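Local atomic coordinates of 2-c-methyl-d-erythritol 4-phosphate cytidylyltransferase (Streptococcus pneumoniae, PDB entry 2VSH), a protein that catalyses the transfer of the cytidylyl group of CTP to D-ribitol 5-phosphate, giving the CDP-activated ribitol used for teichoic acid precursors. Residues A[105-116]-A[168-177]; A[133-144]-A[206-215]. All coordinates share one frame; numbering follows the deposited sequence.

Interaction 1 of 2, residues A[105-116]-A[168-177]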
loop_
_atom_site.group_PDB
_atom_site.type_symbol
_atom_site.label_atom_id
_atom_site.label_comp_id
_atom_site.label_asym_id
_atom_site.label_seq_id
_atom_site.Cartn_x
_atom_site.Cartn_y
_atom_site.Cartn_z
ATOM N N PRO A 105 6.490 5.192 -35.762
ATOM C CA PRO A 105 6.191 4.031 -34.907
ATOM C C PRO A 105 7.157 3.785 -33.749
ATOM O O PRO A 105 6.809 3.074 -32.807
ATOM C CB PRO A 105 6.289 2.850 -35.882
ATOM C CG PRO A 105 6.036 3.436 -37.203
ATOM C CD PRO A 105 6.703 4.775 -37.160
ATOM N N GLU A 106 8.368 4.320 -33.841
ATOM C CA GLU A 106 9.400 4.014 -32.861
ATOM C C GLU A 106 9.531 5.071 -31.765
ATOM O O GLU A 106 10.184 4.823 -30.753
ATOM C CB GLU A 106 10.756 3.703 -33.524
ATOM C CG GLU A 106 10.806 2.340 -34.273
ATOM C CD GLU A 106 10.300 1.157 -33.418
ATOM O OE1 GLU A 106 10.758 0.982 -32.265
ATOM O OE2 GLU A 106 9.430 0.397 -33.901
ATOM N N ASP A 107 8.877 6.219 -31.940
ATOM C CA ASP A 107 8.908 7.283 -30.926
ATOM C C ASP A 107 8.287 6.817 -29.608
ATOM O O ASP A 107 7.229 6.204 -29.608
ATOM C CB ASP A 107 8.197 8.549 -31.414
ATOM C CG ASP A 107 8.896 9.203 -32.585
ATOM O OD1 ASP A 107 10.128 9.042 -32.729
ATOM O OD2 ASP A 107 8.209 9.862 -33.391
ATOM N N ILE A 108 8.961 7.115 -28.497
ATOM C CA ILE A 108 8.605 6.590 -27.181
ATOM C C ILE A 108 8.191 7.723 -26.219
ATOM O O ILE A 108 8.695 8.841 -26.326
ATOM C CB ILE A 108 9.807 5.786 -26.611
ATOM C CG1 ILE A 108 9.870 4.393 -27.240
ATOM C CG2 ILE A 108 9.740 5.663 -25.089
ATOM C CD1 ILE A 108 11.269 3.783 -27.186
ATOM N N VAL A 109 7.248 7.450 -25.313
ATOM C CA VAL A 109 6.927 8.378 -24.239
ATOM C C VAL A 109 7.181 7.709 -22.892
ATOM O O VAL A 109 6.736 6.582 -22.658
ATOM C CB VAL A 109 5.475 8.980 -24.325
ATOM C CG1 VAL A 109 4.379 7.904 -24.170
ATOM C CG2 VAL A 109 5.272 10.091 -23.288
ATOM N N VAL A 110 7.935 8.392 -22.042
ATOM C CA VAL A 110 8.120 7.985 -20.649
ATOM C C VAL A 110 7.081 8.732 -19.810
ATOM O O VAL A 110 7.270 9.909 -19.493
ATOM C CB VAL A 110 9.578 8.275 -20.144
ATOM C CG1 VAL A 110 9.765 7.824 -18.681
ATOM C CG2 VAL A 110 10.625 7.575 -21.018
ATOM N N THR A 111 5.973 8.056 -19.474
ATOM C CA THR A 111 4.899 8.658 -18.688
ATOM C C THR A 111 5.157 8.532 -17.188
ATOM O O THR A 111 5.673 7.516 -16.723
ATOM C CB THR A 111 3.476 8.086 -19.025
ATOM O OG1 THR A 111 3.353 6.741 -18.538
ATOM C CG2 THR A 111 3.193 8.138 -20.534
ATOM N N HIS A 112 4.809 9.581 -16.433
ATOM C CA HIS A 112 5.161 9.638 -15.018
ATOM C C HIS A 112 4.234 10.600 -14.274
ATOM O O HIS A 112 3.901 11.670 -14.794
ATOM C CB HIS A 112 6.638 10.072 -14.858
ATOM C CG HIS A 112 7.137 10.017 -13.447
ATOM N ND1 HIS A 112 7.310 8.830 -12.765
ATOM C CD2 HIS A 112 7.485 11.003 -12.583
ATOM C CE1 HIS A 112 7.762 9.088 -11.547
ATOM N NE2 HIS A 112 7.861 10.399 -11.406
ATOM N N ASP A 113 3.823 10.214 -13.068
ATOM C CA ASP A 113 2.972 11.051 -12.200
ATOM C C ASP A 113 3.683 12.339 -11.813
ATOM O O ASP A 113 4.832 12.289 -11.381
ATOM C CB ASP A 113 2.662 10.313 -10.894
ATOM C CG ASP A 113 1.785 9.091 -11.087
ATOM O OD1 ASP A 113 0.967 9.064 -12.032
ATOM O OD2 ASP A 113 1.905 8.159 -10.269
ATOM N N SER A 114 2.985 13.475 -11.885
ATOM C CA SER A 114 3.551 14.755 -11.418
ATOM C C SER A 114 3.914 14.742 -9.943
ATOM O O SER A 114 4.850 15.427 -9.539
ATOM C CB SER A 114 2.592 15.913 -11.669
ATOM O OG SER A 114 1.413 15.708 -10.923
ATOM N N VAL A 115 3.157 13.978 -9.149
ATOM C CA VAL A 115 3.349 13.928 -7.689
ATOM C C VAL A 115 4.316 12.840 -7.222
ATOM O O VAL A 115 4.321 12.436 -6.048
ATOM C CB VAL A 115 2.015 13.803 -6.935
ATOM C CG1 VAL A 115 1.229 15.117 -7.028
ATOM C CG2 VAL A 115 1.201 12.577 -7.450
ATOM N N ARG A 116 5.143 12.386 -8.144
ATOM C CA ARG A 116 6.248 11.493 -7.824
ATOM C C ARG A 116 7.587 12.211 -8.071
ATOM O O ARG A 116 8.282 11.901 -9.038
ATOM C CB ARG A 116 6.162 10.210 -8.637
ATOM C CG ARG A 116 5.131 9.202 -8.112
ATOM C CD ARG A 116 5.276 7.869 -8.825
ATOM N NE ARG A 116 4.073 7.048 -8.673
ATOM C CZ ARG A 116 3.904 6.095 -7.760
ATOM N NH1 ARG A 116 4.853 5.819 -6.884
ATOM N NH2 ARG A 116 2.768 5.415 -7.716
ATOM N N GLY A 168 2.792 -1.173 -8.050
ATOM C CA GLY A 168 2.949 -0.442 -9.296
ATOM C C GLY A 168 3.296 0.996 -9.017
ATOM O O GLY A 168 2.660 1.643 -8.195
ATOM N N GLN A 169 4.314 1.496 -9.711
ATOM C CA GLN A 169 4.695 2.890 -9.610
ATOM C C GLN A 169 4.661 3.479 -11.006
ATOM O O GLN A 169 4.072 2.893 -11.904
ATOM C CB GLN A 169 6.091 3.026 -9.003
ATOM C CG GLN A 169 6.280 2.331 -7.650
ATOM C CD GLN A 169 7.659 2.605 -7.042
ATOM O OE1 GLN A 169 8.659 2.743 -7.756
ATOM N NE2 GLN A 169 7.707 2.702 -5.719
ATOM N N THR A 170 5.274 4.645 -11.182
ATOM C CA THR A 170 5.608 5.139 -12.513
ATOM C C THR A 170 7.106 5.487 -12.499
ATOM O O THR A 170 7.669 5.645 -11.420
ATOM C CB THR A 170 4.681 6.294 -12.994
ATOM O OG1 THR A 170 4.984 7.525 -12.323
ATOM C CG2 THR A 170 3.188 5.935 -12.827
ATOM N N PRO A 171 7.753 5.626 -13.679
ATOM C CA PRO A 171 7.260 5.598 -15.077
ATOM C C PRO A 171 6.548 4.354 -15.623
ATOM O O PRO A 171 6.704 3.236 -15.127
ATOM C CB PRO A 171 8.523 5.892 -15.910
ATOM C CG PRO A 171 9.420 6.620 -15.013
ATOM C CD PRO A 171 9.183 5.978 -13.638
ATOM N N GLN A 172 5.746 4.605 -16.650
ATOM C CA GLN A 172 5.220 3.597 -17.540
ATOM C C GLN A 172 5.576 4.074 -18.943
ATOM O O GLN A 172 5.239 5.200 -19.335
ATOM C CB GLN A 172 3.709 3.449 -17.358
ATOM C CG GLN A 172 3.321 3.066 -15.945
ATOM C CD GLN A 172 1.826 2.833 -15.740
ATOM O OE1 GLN A 172 1.437 1.938 -14.997
ATOM N NE2 GLN A 172 0.989 3.644 -16.380
ATOM N N THR A 173 6.275 3.222 -19.687
ATOM C CA THR A 173 6.963 3.640 -20.906
ATOM C C THR A 173 6.574 2.760 -22.098
ATOM O O THR A 173 6.479 1.538 -21.986
ATOM C CB THR A 173 8.504 3.627 -20.679
ATOM O OG1 THR A 173 8.810 4.509 -19.591
ATOM C CG2 THR A 173 9.278 4.067 -21.930
ATOM N N PHE A 174 6.337 3.399 -23.241
ATOM C CA PHE A 174 5.842 2.697 -24.411
ATOM C C PHE A 174 5.901 3.578 -25.662
ATOM O O PHE A 174 6.032 4.792 -25.566
ATOM C CB PHE A 174 4.398 2.182 -24.154
ATOM C CG PHE A 174 3.516 3.159 -23.424
ATOM C CD1 PHE A 174 3.040 4.301 -24.059
ATOM C CD2 PHE A 174 3.155 2.936 -22.099
ATOM C CE1 PHE A 174 2.235 5.210 -23.369
ATOM C CE2 PHE A 174 2.349 3.832 -21.417
ATOM C CZ PHE A 174 1.893 4.975 -22.053
ATOM N N ARG A 175 5.786 2.956 -26.831
ATOM C CA ARG A 175 5.732 3.694 -28.097
ATOM C C ARG A 175 4.414 4.440 -28.154
ATOM O O ARG A 175 3.364 3.888 -27.812
ATOM C CB ARG A 175 5.892 2.743 -29.284
ATOM C CG ARG A 175 7.325 2.237 -29.452
ATOM C CD ARG A 175 7.429 0.893 -30.166
ATOM N NE ARG A 175 8.777 0.372 -29.935
ATOM C CZ ARG A 175 9.149 -0.385 -28.899
ATOM N NH1 ARG A 175 8.283 -0.781 -27.976
ATOM N NH2 ARG A 175 10.411 -0.753 -28.789
ATOM N N CYS A 176 4.484 5.719 -28.518
ATOM C CA CYS A 176 3.307 6.587 -28.591
ATOM C C CYS A 176 2.227 5.997 -29.491
ATOM O O CYS A 176 1.073 5.960 -29.097
ATOM C CB CYS A 176 3.703 7.958 -29.136
ATOM S SG CYS A 176 4.860 8.891 -28.097
ATOM N N LYS A 177 2.614 5.549 -30.694
ATOM C CA LYS A 177 1.684 4.952 -31.666
ATOM C C LYS A 177 1.013 3.714 -31.087
ATOM O O LYS A 177 -0.210 3.544 -31.244
ATOM C CB LYS A 177 2.400 4.600 -32.981
ATOM C CG LYS A 177 1.477 4.222 -34.155
ATOM C CD LYS A 177 2.284 3.675 -35.345
ATOM C CE LYS A 177 1.406 3.268 -36.558
ATOM N NZ LYS A 177 0.415 2.173 -36.300
HETATM O O HOH W 1 5.211 5.997 -31.497
HETATM O O HOH W 2 3.055 3.134 -5.770
#
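T111 and Q172 face each other in an antiparallel hydrogen-bonded pair, and T111 adds a third bond to the usual two. Its OG1 sits between the backbone N and the carbonyl carbon (chi1 71°) and donates to Q172 O at 2.6 Å, so T111 N and T111 OG1 both grip that oxygen. T111 CG2 crosses toward the F174 ring and meets CZ at 3.7 Å. V109 CG1 lies alongside the same ring, 3.5 Å from F174 CE1. Helix 86-100 covers this face of the sheet. On the other face V110 CG1 packs on the ring of P171, 3.6 Å from P171 CB, and helix 121-133 lies over them.

Where 168-177 turns its corner, T170 points at strand 108-113. Its OG1 accepts a nearly straight bond from D113 N at 3.0 Å. The R116 guanidinium lies with one face over Q169 CA and T170 N, a buried atom with no partner in the model. R116 NH1 also bonds N217 O. D113 OD2 reaches the guanidinium edge and binds R116 NE at 2.9 Å, while D113 OD1 pairs with R86. At the far end, R175 runs beside E106. Its NE points straight at E106 OE1, 3.1 Å away, but meets it from above the carboxylate plane. R175 NH1 also bonds H134 O.

Apart from the T111 hydroxyl and T173, whose OG1 bonds N127, the strand side chains meet through carbon, and charged pairs lie at both ends. The D113 carboxylate bridges R116 and R86, which links this strand end to the probable CTP site of R86 and S114.

Interaction 2 of 2, residues A[133-144]-A[206-215]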
loop_
_atom_site.group_PDB
_atom_site.type_symbol
_atom_site.label_atom_id
_atom_site.label_comp_id
_atom_site.label_asym_id
_atom_site.label_seq_id
_atom_site.Cartn_x
_atom_site.Cartn_y
_atom_site.Cartn_z
ATOM N N ASN A 133 13.435 -3.302 -26.178
ATOM C CA ASN A 133 13.144 -4.696 -26.510
ATOM C C ASN A 133 11.806 -5.224 -25.997
ATOM O O ASN A 133 11.545 -6.426 -26.057
ATOM C CB ASN A 133 14.311 -5.608 -26.090
ATOM C CG ASN A 133 15.259 -4.920 -25.126
ATOM O OD1 ASN A 133 14.824 -4.284 -24.153
ATOM N ND2 ASN A 133 16.558 -5.014 -25.401
ATOM N N HIS A 134 10.949 -4.334 -25.510
ATOM C CA HIS A 134 9.638 -4.768 -25.040
ATOM C C HIS A 134 8.531 -3.855 -25.545
ATOM O O HIS A 134 8.806 -2.803 -26.121
ATOM C CB HIS A 134 9.639 -4.916 -23.521
ATOM C CG HIS A 134 10.745 -5.792 -23.011
ATOM N ND1 HIS A 134 10.727 -7.166 -23.137
ATOM C CD2 HIS A 134 11.918 -5.489 -22.408
ATOM C CE1 HIS A 134 11.830 -7.674 -22.609
ATOM N NE2 HIS A 134 12.566 -6.676 -22.154
ATOM N N ASP A 135 7.282 -4.276 -25.376
ATOM C CA ASP A 135 6.149 -3.471 -25.837
ATOM C C ASP A 135 5.943 -2.279 -24.911
ATOM O O ASP A 135 5.669 -1.157 -25.373
ATOM C CB ASP A 135 4.889 -4.324 -25.933
ATOM C CG ASP A 135 4.993 -5.366 -27.025
ATOM O OD1 ASP A 135 5.419 -5.007 -28.132
ATOM O OD2 ASP A 135 4.647 -6.527 -26.781
ATOM N N ALA A 136 6.109 -2.524 -23.615
ATOM C CA ALA A 136 5.971 -1.461 -22.624
ATOM C C ALA A 136 6.794 -1.776 -21.377
ATOM O O ALA A 136 7.349 -2.866 -21.254
ATOM C CB ALA A 136 4.491 -1.237 -22.269
ATOM N N VAL A 137 6.890 -0.806 -20.471
ATOM C CA VAL A 137 7.643 -0.971 -19.228
ATOM C C VAL A 137 6.807 -0.403 -18.095
ATOM O O VAL A 137 6.219 0.657 -18.231
ATOM C CB VAL A 137 9.008 -0.200 -19.271
ATOM C CG1 VAL A 137 9.868 -0.540 -18.028
ATOM C CG2 VAL A 137 9.769 -0.511 -20.538
ATOM N N ASP A 138 6.750 -1.122 -16.984
ATOM C CA ASP A 138 6.047 -0.648 -15.815
ATOM C C ASP A 138 7.068 -0.634 -14.697
ATOM O O ASP A 138 7.739 -1.640 -14.450
ATOM C CB ASP A 138 4.923 -1.630 -15.475
ATOM C CG ASP A 138 3.861 -1.042 -14.583
ATOM O OD1 ASP A 138 3.977 0.128 -14.169
ATOM O OD2 ASP A 138 2.880 -1.775 -14.292
ATOM N N THR A 139 7.185 0.500 -14.014
ATOM C CA THR A 139 8.100 0.609 -12.882
ATOM C C THR A 139 7.416 0.115 -11.625
ATOM O O THR A 139 6.374 0.648 -11.206
ATOM C CB THR A 139 8.631 2.035 -12.697
ATOM O OG1 THR A 139 9.071 2.554 -13.950
ATOM C CG2 THR A 139 9.816 2.041 -11.775
ATOM N N VAL A 140 8.017 -0.897 -11.012
ATOM C CA VAL A 140 7.439 -1.541 -9.847
ATOM C C VAL A 140 8.468 -1.785 -8.744
ATOM O O VAL A 140 9.676 -1.773 -8.994
ATOM C CB VAL A 140 6.767 -2.893 -10.216
ATOM C CG1 VAL A 140 5.745 -2.718 -11.350
ATOM C CG2 VAL A 140 7.829 -3.939 -10.617
ATOM N N VAL A 141 7.965 -2.018 -7.536
ATOM C CA VAL A 141 8.752 -2.526 -6.413
ATOM C C VAL A 141 8.039 -3.762 -5.854
ATOM O O VAL A 141 6.843 -3.953 -6.095
ATOM C CB VAL A 141 8.926 -1.467 -5.277
ATOM C CG1 VAL A 141 9.865 -0.364 -5.712
ATOM C CG2 VAL A 141 7.592 -0.896 -4.820
ATOM N N GLU A 142 8.755 -4.598 -5.115
ATOM C CA GLU A 142 8.102 -5.707 -4.419
ATOM C C GLU A 142 7.032 -5.187 -3.473
ATOM O O GLU A 142 7.270 -4.245 -2.715
ATOM C CB GLU A 142 9.111 -6.548 -3.642
ATOM C CG GLU A 142 10.072 -7.318 -4.528
ATOM C CD GLU A 142 11.039 -8.189 -3.748
ATOM O OE1 GLU A 142 10.860 -8.357 -2.516
ATOM O OE2 GLU A 142 11.987 -8.714 -4.380
ATOM N N ALA A 143 5.851 -5.804 -3.529
ATOM C CA ALA A 143 4.750 -5.455 -2.638
ATOM C C ALA A 143 5.104 -5.870 -1.218
ATOM O O ALA A 143 5.595 -6.977 -0.999
ATOM C CB ALA A 143 3.464 -6.118 -3.097
ATOM N N VAL A 144 4.884 -4.966 -0.266
ATOM C CA VAL A 144 5.195 -5.222 1.143
ATOM C C VAL A 144 3.908 -5.290 1.972
ATOM O O VAL A 144 3.880 -5.885 3.052
ATOM C CB VAL A 144 6.191 -4.169 1.708
ATOM C CG1 VAL A 144 6.369 -4.316 3.220
ATOM C CG2 VAL A 144 7.542 -4.297 1.019
ATOM N N LYS A 206 0.335 -8.124 -24.828
ATOM C CA LYS A 206 1.642 -7.521 -25.119
ATOM C C LYS A 206 2.691 -7.813 -24.024
ATOM O O LYS A 206 2.349 -8.258 -22.923
ATOM C CB LYS A 206 1.516 -6.007 -25.350
ATOM C CG LYS A 206 0.459 -5.578 -26.379
ATOM C CD LYS A 206 0.783 -6.072 -27.790
ATOM C CE LYS A 206 -0.267 -5.631 -28.808
ATOM N NZ LYS A 206 0.078 -6.120 -30.191
ATOM N N ASP A 207 3.961 -7.554 -24.356
ATOM C CA ASP A 207 5.104 -7.819 -23.488
ATOM C C ASP A 207 5.478 -6.573 -22.665
ATOM O O ASP A 207 6.083 -5.634 -23.189
ATOM C CB ASP A 207 6.288 -8.290 -24.343
ATOM C CG ASP A 207 7.567 -8.527 -23.528
ATOM O OD1 ASP A 207 8.671 -8.387 -24.100
ATOM O OD2 ASP A 207 7.478 -8.858 -22.325
ATOM N N VAL A 208 5.097 -6.575 -21.387
ATOM C CA VAL A 208 5.365 -5.460 -20.490
ATOM C C VAL A 208 6.442 -5.870 -19.472
ATOM O O VAL A 208 6.174 -6.638 -18.539
ATOM C CB VAL A 208 4.093 -4.947 -19.756
ATOM C CG1 VAL A 208 4.377 -3.625 -19.044
ATOM C CG2 VAL A 208 2.906 -4.776 -20.724
ATOM N N ALA A 209 7.652 -5.352 -19.678
ATOM C CA ALA A 209 8.796 -5.622 -18.809
ATOM C C ALA A 209 8.664 -4.884 -17.485
ATOM O O ALA A 209 8.031 -3.819 -17.419
ATOM C CB ALA A 209 10.079 -5.187 -19.498
ATOM N N LEU A 210 9.263 -5.449 -16.435
ATOM C CA LEU A 210 9.310 -4.788 -15.140
ATOM C C LEU A 210 10.583 -3.935 -15.049
ATOM O O LEU A 210 11.672 -4.420 -15.336
ATOM C CB LEU A 210 9.287 -5.824 -13.998
ATOM C CG LEU A 210 8.097 -6.798 -13.970
ATOM C CD1 LEU A 210 8.195 -7.764 -12.778
ATOM C CD2 LEU A 210 6.768 -6.060 -13.965
ATOM N N ALA A 211 10.435 -2.666 -14.663
ATOM C CA ALA A 211 11.589 -1.835 -14.292
ATOM C C ALA A 211 11.594 -1.667 -12.779
ATOM O O ALA A 211 10.546 -1.640 -12.142
ATOM C CB ALA A 211 11.545 -0.474 -14.989
ATOM N N LYS A 212 12.791 -1.565 -12.216
ATOM C CA LYS A 212 12.977 -1.476 -10.780
ATOM C C LYS A 212 12.656 -0.062 -10.339
ATOM O O LYS A 212 13.298 0.899 -10.770
ATOM C CB LYS A 212 14.421 -1.891 -10.421
ATOM C CG LYS A 212 14.858 -1.662 -8.976
ATOM C CD LYS A 212 16.310 -2.147 -8.764
ATOM C CE LYS A 212 17.109 -1.261 -7.784
ATOM N NZ LYS A 212 16.464 -1.146 -6.445
ATOM N N GLY A 213 11.626 0.056 -9.510
ATOM C CA GLY A 213 11.272 1.314 -8.872
ATOM C C GLY A 213 12.120 1.526 -7.640
ATOM O O GLY A 213 13.219 0.986 -7.537
ATOM N N GLU A 214 11.616 2.331 -6.710
ATOM C CA GLU A 214 12.288 2.560 -5.439
ATOM C C GLU A 214 11.218 2.807 -4.394
ATOM O O GLU A 214 10.180 3.404 -4.697
ATOM C CB GLU A 214 13.196 3.788 -5.548
ATOM C CG GLU A 214 14.493 3.687 -4.800
ATOM C CD GLU A 214 15.475 2.736 -5.446
ATOM O OE1 GLU A 214 15.742 1.685 -4.839
ATOM O OE2 GLU A 214 15.976 3.030 -6.553
ATOM N N TYR A 215 11.454 2.349 -3.166
ATOM C CA TYR A 215 10.490 2.598 -2.099
ATOM C C TYR A 215 10.328 4.093 -1.827
ATOM O O TYR A 215 9.252 4.556 -1.452
ATOM C CB TYR A 215 10.837 1.780 -0.845
ATOM C CG TYR A 215 10.552 0.322 -1.101
ATOM C CD1 TYR A 215 11.581 -0.606 -1.232
ATOM C CD2 TYR A 215 9.242 -0.115 -1.296
ATOM C CE1 TYR A 215 11.305 -1.954 -1.512
ATOM C CE2 TYR A 215 8.959 -1.449 -1.577
ATOM C CZ TYR A 215 9.983 -2.357 -1.681
ATOM O OH TYR A 215 9.672 -3.672 -1.965
#
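H134 and D207 form a histidine-carboxylate hydrogen bond just before two parallel strands. H134 ND1 donates to D207 OD1 at 2.6 Å, and the bond is nearly straight (171°). The oxygen lies in the ring plane, at its edge. The carboxylate stands almost at right angles to the ring and is met on its syn side, but 35° out of its plane. A209 CB covers one face of the same imidazole, 3.8 Å from the ring centroid, in a CH-pi contact. The ring is thus held at its edge and over a face, which should limit its rotation.

D135 makes a side-chain bond to the backbone of D207. Its OD2 uses the anti lone pair to accept from D207 N at 2.7 Å. D207 O in turn accepts from both D135 N and A136 N.

Beyond these bonds the ladder is regular as far as G213. On one face V137 CG1 presses on A211 CB at 3.5 Å, a tight carbon contact. T139 CG2 is 3.3 Å from G213 CA, where the lack of a side chain lets the two segments come close. At the far end the Y215 ring lies across V141, with CB of V141 over its face. The Y215 hydroxyl donates to E142 O at 2.6 Å.

Strand 208-212 is the last strand of the sheet within its chain, and 136-142 separates it from 165-175. Helix 121-133 covers V137 and A211. Helix 197-203 covers A136 and V208. The second subunit binds the backbone of V208 and L210, and its I156 packs on their side chains.

Overall arrangement
Interactions 1 and 2 are neighbouring parts of one mixed sheet. Strands 165-175 and 136-142 lie side by side, flanked by 108-113, an inner strand, and 208-212, an edge strand within the chain. Two probable hydrogen bonds join the contacts: Q169 N to T139 O and P171 O to T139 OG1, each 2.7 Å. Interaction 1 is antiparallel and buried near the chain centre. Its end holds S114 of the probable CTP site, and D113 pairs with R86 of that site. Interaction 2 is parallel, partly buried, and meets the second subunit more widely; interaction 1 touches it at G168. Helix 121-133 packs on both. Arginine salt bridges mark the ends of interaction 1, histidine-aspartate and tyrosine bonds those of interaction 2.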